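Local coordinates for uncharacterized protein (Staphylococcus aureus subsp. aureus, PDB 4H0A) that is of unknown function but belongs to the CAP family of cysteine-rich secretory proteins, and joins a CAP-associated N-terminal region to a CAP domain, at residues I90-A95 and R170-E175; K70-K75 and V83-E88; A178-Y183 and F279-T284; P37-G42 and K99-P104; K143-I148 and Q156-Q161. One frame throughout, in Å; residues are numbered along the deposited sequence.

Contacts 1, 2 and 5 lie in one antiparallel sheet of the CAP-associated N-terminal region. Contact 2 pairs strands 69-76 and 79-86, contact 1 pairs 89-96 and 166-172, and contact 5 pairs 145-150 and 153-159. Contacts 2 and 5 sit toward the two ends of the sheet, centres about 23 Å apart, with contact 1 between them. Along the chain contact 2 closes first, and contact 5 falls between the two segments of contact 1. Contact 4 brings two loops against the Phe171 side of the sheet. Contact 3 lies by the other side, where the start of helix 282-290 in the CAP family region reaches Arg170. It thus ties the two regions together.

Contact 1. Residues I90-A95 and R170-E175; sequences IVSVYA and RFLTKE. With EDO (1,2-ethanediol), chain C.
Val93 and Phe171 form a hydrogen-bonded pair in the antiparallel sheet of the CAP-associated region. Val93 N donates to Phe171 O at 2.8 Å, and Phe171 N donates to Val93 O at 3.0 Å. Thr173 N adds a bond to Val91 O at 3.0 Å. Val91 and Ser92 together face Ser84 on the next strand, a classic beta bulge. Ser92 and Tyr94 share a face of the sheet with Arg170 and Leu172. Ser92 OG, anti to its backbone N (chi1 178°), lies against the Arg170 chain, 3.3 Å from CD. Arg170 CB sits at the edge of the Tyr94 ring. The guanidinium is held from outside: a bend at chi3 (65°) places NE, which bonds Gln156 OE1, and NH1 forms a salt bridge with Asp281 of the CAP family region. At the N-cap of helix 174-180, Thr173 OG1 takes a weak capping bond from Met176 N. A bound 1,2-ethanediol, probably from the crystallisation liquor, meets the edge of the guanidinium, where NH1 donates to its O1 at 3.0 Å.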
# COMPACT_ATOMS: atom_id res chain seq x y z
N ILE A 90 12.72 -0.45 -13.74
CA ILE A 90 11.55 -0.76 -12.93
C ILE A 90 11.90 -1.88 -11.95
O ILE A 90 12.35 -2.95 -12.38
CB ILE A 90 10.35 -1.15 -13.82
CG1 ILE A 90 9.93 0.05 -14.73
CG2 ILE A 90 9.15 -1.62 -12.96
CD1 ILE A 90 8.99 -0.37 -15.91
N VAL A 91 11.73 -1.64 -10.64
CA VAL A 91 12.01 -2.65 -9.60
C VAL A 91 10.72 -3.10 -8.89
O VAL A 91 10.76 -4.06 -8.13
CB VAL A 91 13.05 -2.17 -8.57
CG1 VAL A 91 14.40 -1.91 -9.24
CG2 VAL A 91 12.58 -0.94 -7.81
N SER A 92 9.60 -2.39 -9.10
CA SER A 92 8.35 -2.74 -8.44
C SER A 92 7.17 -2.14 -9.15
O SER A 92 7.29 -1.02 -9.67
CB SER A 92 8.37 -2.24 -7.00
OG SER A 92 7.16 -2.53 -6.34
N VAL A 93 6.03 -2.85 -9.15
CA VAL A 93 4.78 -2.35 -9.72
C VAL A 93 3.64 -2.77 -8.82
O VAL A 93 3.36 -3.96 -8.73
CB VAL A 93 4.50 -2.79 -11.18
CG1 VAL A 93 3.19 -2.18 -11.68
CG2 VAL A 93 5.66 -2.42 -12.10
N TYR A 94 2.99 -1.81 -8.16
CA TYR A 94 1.76 -2.06 -7.41
C TYR A 94 0.63 -1.86 -8.42
O TYR A 94 0.63 -0.82 -9.08
CB TYR A 94 1.64 -1.11 -6.21
CG TYR A 94 0.27 -1.14 -5.57
CD1 TYR A 94 -0.09 -2.14 -4.69
CD2 TYR A 94 -0.71 -0.22 -5.95
CE1 TYR A 94 -1.37 -2.20 -4.14
CE2 TYR A 94 -1.99 -0.28 -5.42
CZ TYR A 94 -2.32 -1.27 -4.52
OH TYR A 94 -3.59 -1.32 -4.02
N ALA A 95 -0.28 -2.82 -8.60
CA ALA A 95 -1.34 -2.67 -9.60
C ALA A 95 -2.69 -3.04 -9.05
O ALA A 95 -2.81 -4.04 -8.35
CB ALA A 95 -1.05 -3.54 -10.81
N ARG A 170 1.44 -6.68 -6.13
CA ARG A 170 2.67 -5.92 -6.29
C ARG A 170 3.74 -6.87 -6.74
O ARG A 170 4.07 -7.80 -5.99
CB ARG A 170 3.11 -5.18 -5.01
CG ARG A 170 4.53 -4.56 -5.15
CD ARG A 170 4.75 -3.40 -4.21
NE ARG A 170 4.71 -3.83 -2.82
CZ ARG A 170 4.65 -3.00 -1.78
NH1 ARG A 170 4.64 -1.69 -1.97
NH2 ARG A 170 4.61 -3.48 -0.54
N PHE A 171 4.26 -6.69 -7.97
CA PHE A 171 5.39 -7.49 -8.46
C PHE A 171 6.63 -6.70 -8.11
O PHE A 171 6.64 -5.49 -8.36
CB PHE A 171 5.29 -7.76 -9.96
CG PHE A 171 4.25 -8.79 -10.32
CD1 PHE A 171 2.95 -8.41 -10.62
CD2 PHE A 171 4.58 -10.14 -10.43
CE1 PHE A 171 2.00 -9.35 -11.00
CE2 PHE A 171 3.63 -11.08 -10.81
CZ PHE A 171 2.35 -10.68 -11.09
N LEU A 172 7.66 -7.33 -7.52
CA LEU A 172 8.86 -6.58 -7.14
C LEU A 172 10.09 -7.47 -7.03
O LEU A 172 9.98 -8.69 -6.92
CB LEU A 172 8.64 -5.82 -5.81
CG LEU A 172 8.62 -6.60 -4.47
CD1 LEU A 172 8.35 -5.65 -3.32
CD2 LEU A 172 7.57 -7.72 -4.47
N THR A 173 11.27 -6.84 -7.07
CA THR A 173 12.53 -7.55 -6.96
C THR A 173 12.86 -7.83 -5.51
O THR A 173 12.31 -7.19 -4.61
CB THR A 173 13.68 -6.76 -7.60
OG1 THR A 173 13.88 -5.56 -6.85
CG2 THR A 173 13.41 -6.42 -9.06
N LYS A 174 13.79 -8.75 -5.27
CA LYS A 174 14.25 -9.05 -3.92
C LYS A 174 14.89 -7.81 -3.22
O LYS A 174 14.72 -7.66 -2.01
CB LYS A 174 15.25 -10.22 -3.95
CG LYS A 174 16.52 -10.01 -4.77
CD LYS A 174 17.28 -11.35 -4.88
CE LYS A 174 18.48 -11.25 -5.79
NZ LYS A 174 19.59 -10.48 -5.18
N GLU A 175 15.52 -6.89 -3.96
CA GLU A 175 16.13 -5.72 -3.30
C GLU A 175 15.03 -4.76 -2.87
O GLU A 175 15.15 -4.22 -1.77
CB GLU A 175 17.26 -4.99 -4.07
CG GLU A 175 17.38 -5.24 -5.55
CD GLU A 175 17.83 -6.62 -6.00
OE1 GLU A 175 18.87 -7.11 -5.52
OE2 GLU A 175 17.10 -7.23 -6.82
C1 EDO C . 4.52 1.34 -3.66
O1 EDO C . 4.51 0.10 -4.34
C2 EDO C . 6.01 1.77 -3.65
O2 EDO C . 6.18 2.98 -2.95

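Contact 2. Residues K70-K75 and V83-E88; sequences KNYVFK and VSTKRE. With EDO (1,2-ethanediol), chain C; EDO (1,2-ethanediol), chain E.
Tyr72, its CG anti to the carbonyl carbon (chi1 -69°), sets the CD1-CE1 side of its ring beside Thr85, with CE1 3.8 Å from the methyl CG2. The two side chains cross at about a right angle. Thr85 OG1 lies at the ring edge, and so does Val83 O, in the ring plane. Val83 CG2 also reaches the edge of the Phe74 ring, 4.0 Å from CD1. On the other face of this beta hairpin Ser84 OG donates to Asn71 OD1 at 2.7 Å. Asn71 ND2 gives a nearly straight bond of 2.9 Å to O2 of a bound 1,2-ethanediol. Both ends of the amide are therefore engaged. Two hydrogen-bonded pairs, Lys70 with Thr85 and Tyr72 with Val83, join the backbones; Val83 N to Tyr72 O measures 2.8 Å. The hairpin lies between strand 61-65, next to 69-76, and strand 89-96, next to 79-86. Helix 50-56 covers the Phe74 and Val83 side through Leu52.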
# COMPACT_ATOMS: atom_id res chain seq x y z
N LYS A 70 12.56 6.15 -7.22
CA LYS A 70 11.65 7.13 -7.81
C LYS A 70 10.34 6.43 -8.12
O LYS A 70 10.37 5.32 -8.65
CB LYS A 70 12.24 7.74 -9.09
CG LYS A 70 12.84 9.11 -8.93
CD LYS A 70 12.89 9.79 -10.29
CE LYS A 70 13.95 10.85 -10.37
NZ LYS A 70 14.39 11.07 -11.77
N ASN A 71 9.20 7.05 -7.77
CA ASN A 71 7.90 6.45 -8.05
C ASN A 71 7.22 7.17 -9.19
O ASN A 71 7.32 8.39 -9.28
CB ASN A 71 7.00 6.47 -6.81
CG ASN A 71 7.08 5.21 -5.97
OD1 ASN A 71 7.75 4.26 -6.31
ND2 ASN A 71 6.40 5.18 -4.85
N TYR A 72 6.58 6.41 -10.09
CA TYR A 72 5.81 6.91 -11.22
C TYR A 72 4.40 6.43 -11.03
O TYR A 72 4.21 5.23 -10.85
CB TYR A 72 6.36 6.37 -12.56
CG TYR A 72 7.71 6.91 -12.94
CD1 TYR A 72 8.86 6.50 -12.27
CD2 TYR A 72 7.86 7.76 -14.03
CE1 TYR A 72 10.11 7.02 -12.60
CE2 TYR A 72 9.11 8.26 -14.39
CZ TYR A 72 10.23 7.90 -13.66
OH TYR A 72 11.46 8.37 -14.01
N VAL A 73 3.41 7.33 -11.06
CA VAL A 73 2.04 6.88 -10.90
C VAL A 73 1.34 7.02 -12.23
O VAL A 73 1.39 8.09 -12.83
CB VAL A 73 1.31 7.64 -9.77
CG1 VAL A 73 -0.13 7.15 -9.60
CG2 VAL A 73 2.09 7.50 -8.46
N PHE A 74 0.70 5.93 -12.70
CA PHE A 74 -0.07 5.93 -13.93
C PHE A 74 -1.48 5.53 -13.59
O PHE A 74 -1.66 4.47 -12.98
CB PHE A 74 0.51 4.95 -14.96
CG PHE A 74 1.91 5.23 -15.41
CD1 PHE A 74 3.00 4.68 -14.73
CD2 PHE A 74 2.16 5.98 -16.55
CE1 PHE A 74 4.30 4.89 -15.18
CE2 PHE A 74 3.46 6.19 -17.00
CZ PHE A 74 4.52 5.64 -16.31
N LYS A 75 -2.48 6.32 -13.96
CA LYS A 75 -3.83 5.92 -13.62
C LYS A 75 -4.86 6.41 -14.60
O LYS A 75 -4.66 7.41 -15.28
CB LYS A 75 -4.20 6.42 -12.22
CG LYS A 75 -4.06 7.91 -12.03
CD LYS A 75 -4.52 8.35 -10.66
CE LYS A 75 -4.66 9.86 -10.61
NZ LYS A 75 -5.27 10.32 -9.33
N VAL A 83 4.61 2.58 -9.91
CA VAL A 83 5.79 1.95 -10.48
C VAL A 83 7.03 2.54 -9.82
O VAL A 83 7.25 3.74 -9.97
CB VAL A 83 5.81 2.17 -12.02
CG1 VAL A 83 7.03 1.53 -12.66
CG2 VAL A 83 4.51 1.66 -12.66
N SER A 84 7.84 1.72 -9.14
CA SER A 84 9.09 2.20 -8.51
C SER A 84 10.26 1.87 -9.39
O SER A 84 10.32 0.77 -9.94
CB SER A 84 9.29 1.56 -7.14
OG SER A 84 8.10 1.63 -6.37
N THR A 85 11.23 2.78 -9.47
CA THR A 85 12.41 2.60 -10.28
C THR A 85 13.68 2.93 -9.50
O THR A 85 13.63 3.66 -8.51
CB THR A 85 12.36 3.49 -11.55
OG1 THR A 85 12.54 4.84 -11.15
CG2 THR A 85 11.04 3.36 -12.32
N LYS A 86 14.79 2.39 -9.95
CA LYS A 86 16.12 2.67 -9.42
C LYS A 86 17.03 2.71 -10.62
O LYS A 86 17.09 1.72 -11.35
CB LYS A 86 16.57 1.62 -8.40
CG LYS A 86 17.91 2.00 -7.72
CD LYS A 86 17.81 1.92 -6.21
CE LYS A 86 19.12 2.18 -5.52
NZ LYS A 86 18.99 2.03 -4.04
N ARG A 87 17.63 3.88 -10.90
CA ARG A 87 18.49 4.12 -12.07
C ARG A 87 17.66 3.90 -13.36
O ARG A 87 18.15 3.29 -14.31
CB ARG A 87 19.75 3.25 -12.03
CG ARG A 87 20.58 3.46 -10.77
CD ARG A 87 21.87 2.65 -10.76
NE ARG A 87 22.18 2.11 -9.44
CZ ARG A 87 21.63 1.02 -8.90
NH1 ARG A 87 20.71 0.33 -9.56
NH2 ARG A 87 22.00 0.62 -7.68
N GLU A 88 16.39 4.35 -13.34
CA GLU A 88 15.42 4.25 -14.44
C GLU A 88 14.97 2.80 -14.72
O GLU A 88 14.15 2.62 -15.62
CB GLU A 88 15.96 4.89 -15.74
CG GLU A 88 16.45 6.32 -15.56
CD GLU A 88 16.90 7.01 -16.83
OE1 GLU A 88 16.92 6.36 -17.90
OE2 GLU A 88 17.23 8.22 -16.75
C1 EDO C . 4.52 1.34 -3.66
O1 EDO C . 4.51 0.10 -4.34
C2 EDO C . 6.01 1.77 -3.65
O2 EDO C . 6.18 2.98 -2.95
C1 EDO E . -2.86 4.95 -18.40
O1 EDO E . -2.50 6.10 -17.67
C2 EDO E . -2.60 3.70 -17.55
O2 EDO E . -3.12 2.58 -18.24

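Contact 3. Residues A178-Y183 and F279-T284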
# COMPACT_ATOMS: atom_id res chain seq x y z
N ALA A 178 13.57 -6.36 0.32
CA ALA A 178 14.45 -6.15 1.49
C ALA A 178 14.34 -4.71 2.02
O ALA A 178 14.38 -4.48 3.22
CB ALA A 178 15.89 -6.45 1.14
N ASP A 179 14.21 -3.74 1.11
CA ASP A 179 14.09 -2.34 1.48
C ASP A 179 12.73 -2.07 2.16
O ASP A 179 12.71 -1.46 3.23
CB ASP A 179 14.28 -1.47 0.23
CG ASP A 179 14.49 -0.01 0.54
OD1 ASP A 179 13.50 0.72 0.63
OD2 ASP A 179 15.67 0.40 0.66
N ILE A 180 11.61 -2.54 1.58
CA ILE A 180 10.28 -2.36 2.19
C ILE A 180 10.19 -3.14 3.49
O ILE A 180 9.65 -2.61 4.46
CB ILE A 180 9.12 -2.76 1.23
CG1 ILE A 180 9.06 -1.81 0.04
CG2 ILE A 180 7.76 -2.79 1.98
CD1 ILE A 180 8.06 -2.19 -1.04
N GLU A 181 10.68 -4.41 3.50
CA GLU A 181 10.61 -5.32 4.65
C GLU A 181 9.14 -5.45 5.12
O GLU A 181 8.82 -5.05 6.24
CB GLU A 181 11.54 -4.80 5.76
CG GLU A 181 11.82 -5.78 6.89
CD GLU A 181 12.63 -5.17 8.02
OE1 GLU A 181 13.63 -4.47 7.73
OE2 GLU A 181 12.28 -5.41 9.20
N PRO A 182 8.22 -5.94 4.26
CA PRO A 182 6.80 -5.98 4.66
C PRO A 182 6.42 -7.12 5.62
O PRO A 182 5.28 -7.15 6.08
CB PRO A 182 6.04 -6.11 3.34
CG PRO A 182 7.05 -6.45 2.30
CD PRO A 182 8.42 -6.45 2.89
N TYR A 183 7.35 -8.04 5.93
CA TYR A 183 7.11 -9.13 6.86
C TYR A 183 8.16 -9.11 7.96
O TYR A 183 9.21 -8.46 7.82
CB TYR A 183 7.15 -10.48 6.13
CG TYR A 183 6.37 -10.49 4.83
CD1 TYR A 183 5.00 -10.71 4.83
CD2 TYR A 183 7.00 -10.28 3.61
CE1 TYR A 183 4.27 -10.72 3.64
CE2 TYR A 183 6.28 -10.28 2.42
CZ TYR A 183 4.92 -10.50 2.44
OH TYR A 183 4.23 -10.54 1.25
N PHE A 279 5.07 2.28 9.23
CA PHE A 279 4.89 1.72 7.89
C PHE A 279 5.81 2.43 6.90
O PHE A 279 6.08 3.62 7.04
CB PHE A 279 3.43 1.80 7.44
CG PHE A 279 2.55 0.80 8.16
CD1 PHE A 279 2.39 -0.49 7.67
CD2 PHE A 279 1.91 1.14 9.34
CE1 PHE A 279 1.60 -1.42 8.35
CE2 PHE A 279 1.12 0.21 10.02
CZ PHE A 279 0.97 -1.07 9.52
N ASN A 280 6.32 1.68 5.92
CA ASN A 280 7.24 2.19 4.89
C ASN A 280 6.55 2.51 3.57
O ASN A 280 7.14 3.22 2.75
CB ASN A 280 8.33 1.13 4.60
CG ASN A 280 9.23 0.87 5.78
OD1 ASN A 280 9.57 1.79 6.54
ND2 ASN A 280 9.67 -0.37 5.94
N ASP A 281 5.37 1.94 3.32
CA ASP A 281 4.70 2.14 2.04
C ASP A 281 3.21 2.03 2.23
O ASP A 281 2.74 1.42 3.19
CB ASP A 281 5.20 1.12 1.01
CG ASP A 281 4.87 -0.29 1.41
OD1 ASP A 281 5.32 -0.72 2.49
OD2 ASP A 281 4.09 -0.94 0.70
N VAL A 282 2.48 2.63 1.31
CA VAL A 282 1.03 2.66 1.38
C VAL A 282 0.41 1.25 1.17
O VAL A 282 -0.46 0.90 1.96
CB VAL A 282 0.47 3.73 0.41
CG1 VAL A 282 -1.04 3.62 0.26
CG2 VAL A 282 0.87 5.12 0.91
N PRO A 283 0.82 0.42 0.18
CA PRO A 283 0.20 -0.92 0.07
C PRO A 283 0.27 -1.73 1.36
O PRO A 283 -0.72 -2.39 1.70
CB PRO A 283 1.01 -1.57 -1.05
CG PRO A 283 1.37 -0.40 -1.94
CD PRO A 283 1.75 0.67 -0.94
N THR A 284 1.39 -1.67 2.12
CA THR A 284 1.49 -2.42 3.38
C THR A 284 0.54 -1.84 4.42
O THR A 284 -0.13 -2.59 5.12
CB THR A 284 2.93 -2.44 3.92
OG1 THR A 284 3.78 -2.89 2.88
CG2 THR A 284 3.09 -3.34 5.13
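Asp281 meets Ile180 where the N-cap of helix 282-290, in the CAP family region, abuts the C-terminal end of helix 174-180, in the CAP-associated region. CB of Asp281 points toward the 178-183 segment. Its CG lies between the backbone N and the carbonyl carbon (chi1 63°), 3.9 Å from Ile180 CG2. At the tip, OD1 comes within 3.2 Å of the same methyl, and the two side chains cross at about a right angle. OD1 also accepts from Thr284 OG1 at 2.7 Å through its syn lone pair. OD2, already paired with Arg170, also takes the capping bond from Thr284 N, 3.1 Å away and above the carboxylate plane. Both carboxylate oxygens are thus gripped in a buried place, and the arginine and helix N-terminus would be expected to stabilise a negative charge there. Thr284 OG1 lies 4.0 Å from Pro182 CB as well. Glu181, with positive phi, is the first residue to leave the helix. Just before it, Ile180 O accepts from Asn280 ND2 at 2.7 Å, with Ile180 O close to the amide plane of Asn280.

Contact 4. Residues P37-G42 and K99-P104; sequences PKEGVG and KVNVSP
The two loops come closest at Gly40 and Asn101, their CA atoms 4.6 Å apart, and Val41 N donates to Asn101 O at 2.9 Å. Gly40 has positive phi (83°), and a CB there would clash with Asn101 O. The Asn101 side chain reaches both loops. Its ND2 donates to Glu39 OE1 at 3.0 Å, on the anti lone pair. The carboxylate and amide planes are turned 59° from each other. Asn101 OD1 accepts from Ser103 N, which makes an Asx turn, and from Ser103 OG at 2.7 Å. With the ND2 bond to Glu39, these fix the rotation of the amide. Glu39 CG passes 3.7 Å from Ser103 OG. A water bridges the loops: it donates to Glu39 O and Ser103 O and accepts from Gly42 N. On the buried side Val41 and Val102 lie side by side, pointing the same way, with Val41 CG2 4.0 Å from Val102 CG1. Both valines rest on Phe171 of strand 166-172. Pro37 also touches Phe171, and its CB lies 3.6 Å from Ser103 O.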
# COMPACT_ATOMS: atom_id res chain seq x y z
N PRO A 37 6.27 -14.46 -15.15
CA PRO A 37 5.02 -14.15 -15.87
C PRO A 37 5.31 -13.95 -17.35
O PRO A 37 6.38 -13.47 -17.70
CB PRO A 37 4.50 -12.89 -15.17
CG PRO A 37 5.46 -12.60 -14.06
CD PRO A 37 6.71 -13.34 -14.30
N LYS A 38 4.40 -14.40 -18.22
CA LYS A 38 4.55 -14.28 -19.68
C LYS A 38 3.98 -12.96 -20.21
O LYS A 38 4.34 -12.54 -21.31
CB LYS A 38 3.84 -15.46 -20.37
CG LYS A 38 4.35 -16.83 -19.93
CD LYS A 38 3.72 -17.98 -20.73
CE LYS A 38 4.45 -18.26 -22.03
NZ LYS A 38 3.88 -19.43 -22.74
N GLU A 39 3.08 -12.32 -19.44
CA GLU A 39 2.40 -11.09 -19.82
C GLU A 39 2.03 -10.28 -18.59
O GLU A 39 2.10 -10.79 -17.47
CB GLU A 39 1.13 -11.44 -20.63
CG GLU A 39 0.13 -12.28 -19.84
CD GLU A 39 -1.09 -12.73 -20.61
OE1 GLU A 39 -2.05 -11.93 -20.70
OE2 GLU A 39 -1.12 -13.89 -21.06
N GLY A 40 1.58 -9.06 -18.80
CA GLY A 40 1.12 -8.20 -17.72
C GLY A 40 2.22 -7.46 -16.99
O GLY A 40 3.38 -7.47 -17.41
N VAL A 41 1.85 -6.85 -15.84
CA VAL A 41 2.75 -5.98 -15.09
C VAL A 41 3.98 -6.71 -14.55
O VAL A 41 5.02 -6.08 -14.44
CB VAL A 41 2.05 -5.16 -13.97
CG1 VAL A 41 0.78 -4.49 -14.48
CG2 VAL A 41 1.76 -6.00 -12.75
N GLY A 42 3.89 -8.01 -14.31
CA GLY A 42 5.05 -8.79 -13.87
C GLY A 42 6.20 -8.76 -14.86
O GLY A 42 7.37 -8.80 -14.44
N LYS A 99 -9.34 -3.18 -14.91
CA LYS A 99 -8.69 -3.71 -16.11
C LYS A 99 -7.17 -3.59 -16.02
O LYS A 99 -6.57 -2.72 -16.65
CB LYS A 99 -9.23 -2.98 -17.37
CG LYS A 99 -8.80 -3.54 -18.73
CD LYS A 99 -9.43 -4.87 -19.06
CE LYS A 99 -9.08 -5.33 -20.46
NZ LYS A 99 -9.54 -6.72 -20.72
N VAL A 100 -6.56 -4.45 -15.21
CA VAL A 100 -5.11 -4.56 -15.09
C VAL A 100 -4.76 -6.01 -15.33
O VAL A 100 -5.53 -6.90 -14.97
CB VAL A 100 -4.48 -4.02 -13.77
CG1 VAL A 100 -4.72 -2.52 -13.63
CG2 VAL A 100 -4.97 -4.78 -12.54
N ASN A 101 -3.61 -6.25 -15.94
CA ASN A 101 -3.13 -7.59 -16.21
C ASN A 101 -2.05 -7.92 -15.18
O ASN A 101 -0.92 -7.44 -15.29
CB ASN A 101 -2.62 -7.66 -17.65
CG ASN A 101 -2.25 -9.04 -18.09
OD1 ASN A 101 -1.93 -9.92 -17.29
ND2 ASN A 101 -2.24 -9.27 -19.39
N VAL A 102 -2.42 -8.72 -14.16
CA VAL A 102 -1.51 -9.14 -13.09
C VAL A 102 -1.28 -10.67 -13.21
O VAL A 102 -1.12 -11.35 -12.20
CB VAL A 102 -2.01 -8.71 -11.67
CG1 VAL A 102 -1.82 -7.20 -11.47
CG2 VAL A 102 -3.46 -9.12 -11.42
N SER A 103 -1.20 -11.18 -14.47
CA SER A 103 -1.01 -12.61 -14.74
C SER A 103 0.21 -13.15 -13.98
O SER A 103 1.19 -12.43 -13.82
CB SER A 103 -0.85 -12.87 -16.23
OG SER A 103 -2.06 -12.58 -16.92
N PRO A 104 0.15 -14.39 -13.44
CA PRO A 104 -0.93 -15.39 -13.56
C PRO A 104 -2.14 -15.15 -12.66
O PRO A 104 -3.07 -15.96 -12.68
CB PRO A 104 -0.21 -16.69 -13.18
CG PRO A 104 0.81 -16.27 -12.18
CD PRO A 104 1.30 -14.92 -12.68
O HOH W 1 1.90 -9.92 -14.96

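Contact 5. Residues K143-I148 and Q156-Q161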
# COMPACT_ATOMS: atom_id res chain seq x y z
N LYS A 143 -2.42 -15.89 4.00
CA LYS A 143 -3.77 -15.88 3.44
C LYS A 143 -4.10 -14.56 2.74
O LYS A 143 -4.84 -14.58 1.76
CB LYS A 143 -4.82 -16.15 4.54
CG LYS A 143 -5.37 -17.58 4.57
CD LYS A 143 -4.37 -18.61 5.05
CE LYS A 143 -5.03 -19.96 5.21
NZ LYS A 143 -4.05 -21.02 5.56
N THR A 144 -3.60 -13.42 3.27
CA THR A 144 -4.00 -12.10 2.75
C THR A 144 -2.86 -11.20 2.24
O THR A 144 -3.16 -10.09 1.79
CB THR A 144 -4.78 -11.38 3.85
OG1 THR A 144 -3.88 -11.00 4.91
CG2 THR A 144 -5.94 -12.25 4.39
N GLN A 145 -1.61 -11.65 2.28
CA GLN A 145 -0.45 -10.88 1.79
C GLN A 145 0.57 -11.85 1.22
O GLN A 145 1.77 -11.67 1.43
CB GLN A 145 0.14 -10.09 2.97
CG GLN A 145 0.86 -8.83 2.56
CD GLN A 145 1.50 -8.14 3.74
OE1 GLN A 145 1.52 -8.63 4.87
NE2 GLN A 145 2.08 -6.99 3.51
N THR A 146 0.09 -12.89 0.52
CA THR A 146 0.92 -14.00 0.04
C THR A 146 2.13 -13.54 -0.74
O THR A 146 1.98 -12.77 -1.68
CB THR A 146 0.09 -14.95 -0.83
OG1 THR A 146 -1.22 -15.02 -0.29
CG2 THR A 146 0.72 -16.35 -0.93
N LEU A 147 3.33 -14.02 -0.35
CA LEU A 147 4.58 -13.72 -1.06
C LEU A 147 4.85 -14.90 -1.97
O LEU A 147 4.96 -16.02 -1.47
CB LEU A 147 5.73 -13.49 -0.07
CG LEU A 147 7.09 -13.14 -0.68
CD1 LEU A 147 7.01 -11.84 -1.52
CD2 LEU A 147 8.14 -12.96 0.40
N ILE A 148 4.87 -14.69 -3.29
CA ILE A 148 5.07 -15.78 -4.26
C ILE A 148 6.28 -15.48 -5.10
O ILE A 148 6.41 -14.36 -5.56
CB ILE A 148 3.81 -15.97 -5.15
CG1 ILE A 148 2.51 -16.09 -4.31
CG2 ILE A 148 3.98 -17.21 -6.05
CD1 ILE A 148 1.21 -16.10 -5.10
N GLN A 156 3.52 -9.90 -4.23
CA GLN A 156 2.74 -9.81 -3.01
C GLN A 156 1.30 -9.76 -3.47
O GLN A 156 0.95 -8.84 -4.21
CB GLN A 156 3.11 -8.58 -2.19
CG GLN A 156 4.55 -8.57 -1.72
CD GLN A 156 4.72 -7.40 -0.81
OE1 GLN A 156 4.98 -6.28 -1.27
NE2 GLN A 156 4.37 -7.57 0.45
N VAL A 157 0.49 -10.76 -3.11
CA VAL A 157 -0.91 -10.84 -3.50
C VAL A 157 -1.76 -10.41 -2.31
O VAL A 157 -1.80 -11.12 -1.31
CB VAL A 157 -1.27 -12.27 -3.97
CG1 VAL A 157 -2.70 -12.31 -4.53
CG2 VAL A 157 -0.27 -12.75 -5.01
N TYR A 158 -2.44 -9.27 -2.43
CA TYR A 158 -3.28 -8.73 -1.36
C TYR A 158 -4.69 -9.23 -1.48
O TYR A 158 -5.31 -9.02 -2.52
CB TYR A 158 -3.26 -7.20 -1.41
CG TYR A 158 -1.88 -6.63 -1.20
CD1 TYR A 158 -1.32 -6.57 0.07
CD2 TYR A 158 -1.12 -6.19 -2.27
CE1 TYR A 158 -0.04 -6.05 0.27
CE2 TYR A 158 0.16 -5.67 -2.09
CZ TYR A 158 0.69 -5.59 -0.81
OH TYR A 158 1.95 -5.06 -0.64
N SER A 159 -5.21 -9.89 -0.44
CA SER A 159 -6.58 -10.41 -0.44
C SER A 159 -7.37 -9.84 0.69
O SER A 159 -6.81 -9.41 1.70
CB SER A 159 -6.61 -11.93 -0.32
OG SER A 159 -5.85 -12.56 -1.33
N ASP A 160 -8.68 -9.91 0.54
CA ASP A 160 -9.62 -9.41 1.53
C ASP A 160 -9.87 -10.51 2.57
O ASP A 160 -10.09 -11.66 2.19
CB ASP A 160 -10.91 -9.02 0.80
CG ASP A 160 -11.83 -8.09 1.56
OD1 ASP A 160 -11.34 -7.08 2.09
OD2 ASP A 160 -13.05 -8.36 1.59
N GLN A 161 -9.83 -10.17 3.86
CA GLN A 161 -10.07 -11.16 4.92
C GLN A 161 -11.56 -11.57 4.94
O GLN A 161 -11.88 -12.68 5.37
CB GLN A 161 -9.63 -10.59 6.28
CG GLN A 161 -9.09 -11.62 7.26
CD GLN A 161 -8.48 -10.95 8.47
OE1 GLN A 161 -9.12 -10.12 9.13
NE2 GLN A 161 -7.23 -11.27 8.80
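Ser159 N bonds to Thr144 O at 3.0 Å and Val157 N to Thr146 O at 2.9 Å, across the beta hairpin of strands 145-150 and 153-159. CA-H...O contacts add to them, among them Gln156 CA to Thr146 O at 3.3 Å. The apolar packing is by Ile148 CD1, 3.7 Å from Val157 CG2. Among the mixed contacts, Gln145, its CG anti to the backbone N (chi1 -153°), lies alongside Tyr158, pointing the same way, and sets that CG 3.7 Å from CE1. Leu147 CD1 touches Gln156 CG. The polar tip of Gln156 turns to Arg170 NE and Tyr183 OH. Thr144 OG1 has partners in Glu140 O and His287 NE2, and Thr146 OG1 in Leu142 O. Ser159 OG is buried and has no hydrogen-bond partner in the model. Strand 145-150 is the outermost of its sheet within the chain and follows helix 139-144. Strand 153-159 borders 166-172, and helix 282-290 packs on Gln145 and Tyr158.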